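PDB 2PAG: hypothetical protein from Pseudomonas syringae pv. tomato, which is of unknown function but belongs to the SMI1/KNR4 family of the SUKH clan and binds calcium ions. Local coordinates for residues V4-L8 against A128-L133. Residues are numbered along the deposited sequence; the frame is centred on the assembly and turned at random.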
loop_
_atom_site.group_PDB
_atom_site.type_symbol
_atom_site.label_atom_id
_atom_site.label_comp_id
_atom_site.label_asym_id
_atom_site.label_seq_id
_atom_site.Cartn_x
_atom_site.Cartn_y
_atom_site.Cartn_z
ATOM N N VAL A 4 -15.569 3.060 4.269
ATOM C CA VAL A 4 -14.324 3.524 3.674
ATOM C C VAL A 4 -14.088 2.912 2.296
ATOM O O VAL A 4 -13.674 3.605 1.363
ATOM C CB VAL A 4 -13.128 3.209 4.607
ATOM C CG1 VAL A 4 -11.835 3.749 4.015
ATOM C CG2 VAL A 4 -13.378 3.823 5.977
ATOM N N ILE A 5 -14.369 1.619 2.159
ATOM C CA ILE A 5 -14.171 0.961 0.875
ATOM C C ILE A 5 -15.055 1.633 -0.169
ATOM O O ILE A 5 -14.586 1.975 -1.257
ATOM C CB ILE A 5 -14.492 -0.551 0.950
ATOM C CG1 ILE A 5 -13.441 -1.249 1.818
ATOM C CG2 ILE A 5 -14.518 -1.150 -0.458
ATOM C CD1 ILE A 5 -13.695 -2.718 2.032
ATOM N N GLU A 6 -16.322 1.845 0.171
ATOM C CA GLU A 6 -17.254 2.500 -0.751
ATOM C C GLU A 6 -16.753 3.884 -1.154
ATOM O O GLU A 6 -16.807 4.253 -2.331
ATOM C CB GLU A 6 -18.646 2.621 -0.106
ATOM C CG GLU A 6 -19.641 3.510 -0.874
ATOM C CD GLU A 6 -21.001 3.638 -0.179
ATOM O OE1 GLU A 6 -21.061 3.573 1.066
ATOM O OE2 GLU A 6 -22.014 3.819 -0.879
ATOM N N GLN A 7 -16.259 4.641 -0.176
ATOM C CA GLN A 7 -15.754 5.983 -0.421
ATOM C C GLN A 7 -14.640 5.955 -1.464
ATOM O O GLN A 7 -14.626 6.757 -2.396
ATOM C CB GLN A 7 -15.227 6.588 0.883
ATOM C CG GLN A 7 -15.081 8.100 0.857
ATOM C CD GLN A 7 -14.466 8.648 2.135
ATOM O OE1 GLN A 7 -14.764 8.175 3.233
ATOM N NE2 GLN A 7 -13.609 9.655 1.996
ATOM N N LEU A 8 -13.701 5.031 -1.308
ATOM C CA LEU A 8 -12.600 4.926 -2.258
ATOM C C LEU A 8 -13.066 4.475 -3.637
ATOM O O LEU A 8 -12.700 5.074 -4.652
ATOM C CB LEU A 8 -11.535 3.958 -1.737
ATOM C CG LEU A 8 -10.514 4.514 -0.747
ATOM C CD1 LEU A 8 -9.690 3.366 -0.188
ATOM C CD2 LEU A 8 -9.624 5.539 -1.444
ATOM N N ALA A 128 -5.952 4.954 4.908
ATOM C CA ALA A 128 -6.702 5.173 3.678
ATOM C C ALA A 128 -7.721 6.296 3.846
ATOM O O ALA A 128 -7.895 7.133 2.955
ATOM C CB ALA A 128 -7.403 3.890 3.265
ATOM N N ARG A 129 -8.383 6.309 4.997
ATOM C CA ARG A 129 -9.407 7.301 5.289
ATOM C C ARG A 129 -8.848 8.668 5.644
ATOM O O ARG A 129 -9.317 9.687 5.138
ATOM C CB ARG A 129 -10.280 6.819 6.449
ATOM C CG ARG A 129 -11.423 7.759 6.799
ATOM C CD ARG A 129 -12.075 7.350 8.101
ATOM N NE ARG A 129 -11.190 7.580 9.236
ATOM C CZ ARG A 129 -11.338 7.002 10.424
ATOM N NH1 ARG A 129 -12.341 6.159 10.628
ATOM N NH2 ARG A 129 -10.485 7.266 11.403
ATOM N N ASP A 130 -7.835 8.684 6.502
ATOM C CA ASP A 130 -7.267 9.937 6.971
ATOM C C ASP A 130 -6.105 10.523 6.174
ATOM O O ASP A 130 -5.761 11.692 6.352
ATOM C CB ASP A 130 -6.892 9.790 8.448
ATOM C CG ASP A 130 -8.067 9.304 9.296
ATOM O OD1 ASP A 130 -9.227 9.627 8.949
ATOM O OD2 ASP A 130 -7.840 8.610 10.312
ATOM N N VAL A 131 -5.506 9.729 5.294
ATOM C CA VAL A 131 -4.400 10.227 4.487
ATOM C C VAL A 131 -4.687 10.172 2.989
ATOM O O VAL A 131 -4.675 11.197 2.308
ATOM C CB VAL A 131 -3.093 9.453 4.774
ATOM C CG1 VAL A 131 -1.973 9.970 3.871
ATOM C CG2 VAL A 131 -2.706 9.614 6.241
ATOM N N TRP A 132 -4.956 8.981 2.469
ATOM C CA TRP A 132 -5.217 8.846 1.040
ATOM C C TRP A 132 -6.450 9.636 0.586
ATOM O O TRP A 132 -6.365 10.447 -0.337
ATOM C CB TRP A 132 -5.358 7.358 0.676
ATOM C CG TRP A 132 -5.346 7.085 -0.812
ATOM C CD1 TRP A 132 -5.016 7.961 -1.811
ATOM C CD2 TRP A 132 -5.655 5.842 -1.457
ATOM N NE1 TRP A 132 -5.102 7.339 -3.035
ATOM C CE2 TRP A 132 -5.493 6.039 -2.848
ATOM C CE3 TRP A 132 -6.053 4.581 -0.992
ATOM C CZ2 TRP A 132 -5.715 5.017 -3.780
ATOM C CZ3 TRP A 132 -6.274 3.569 -1.916
ATOM C CH2 TRP A 132 -6.104 3.792 -3.295
ATOM N N LEU A 133 -7.579 9.426 1.259
ATOM C CA LEU A 133 -8.820 10.117 0.903
ATOM C C LEU A 133 -8.789 11.607 1.226
ATOM O O LEU A 133 -9.692 12.352 0.836
ATOM C CB LEU A 133 -10.006 9.460 1.609
ATOM C CG LEU A 133 -10.504 8.176 0.940
ATOM C CD1 LEU A 133 -11.473 7.441 1.862
ATOM C CD2 LEU A 133 -11.176 8.529 -0.377
#
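The first and last helices of this SUKH-family fold, 2-11 and 124-132, pack here mainly through apolar side chains, with Gln-7 and Arg-129 at the margin, well away from the calcium site. Their local axes run 36° apart and 10.8 Å from each other at closest, and no hydrogen bond crosses between the segments, so the contact rests on van der Waals packing of side chains. Val-4, Gln-7 and Leu-8 supply one face. Val-4, with chi1 in t, sends CG1 to 4.5 Å from Ala-128 CB, 4.2 Å from Arg-129 CB and 4.3 Å from Leu-133 CD1. Arg-129 thus contributes the base of its side chain, while its guanidinium leads away and pairs with Asp-130, NE lying 2.9 Å from OD1. Leu-133 is set by a pi-type turn, in which its N bonds to Ala-128 O at 2.9 Å, and it points back at helix 2-11. Both Leu-8 and Leu-133 are mt rotamers, and their methyls meet, Leu-8 CD2 to Leu-133 CD2 at 3.5 Å. Extended Gln-7, t at chi1 and chi2, lies along the exposed edge, its NE2 a tight 3.1 Å from Leu-133 CD1. Deeper in, Trp-132 is anchored by NE1 to the carbonyl of Tyr-54, and Val-49 of helix 40-49 also touches Leu-8. The indole offers one face to that leucine: a CH-pi contact puts Leu-8 CD2 3.9 Å from the centroid of the Trp-132 six-membered ring, 19° off its normal.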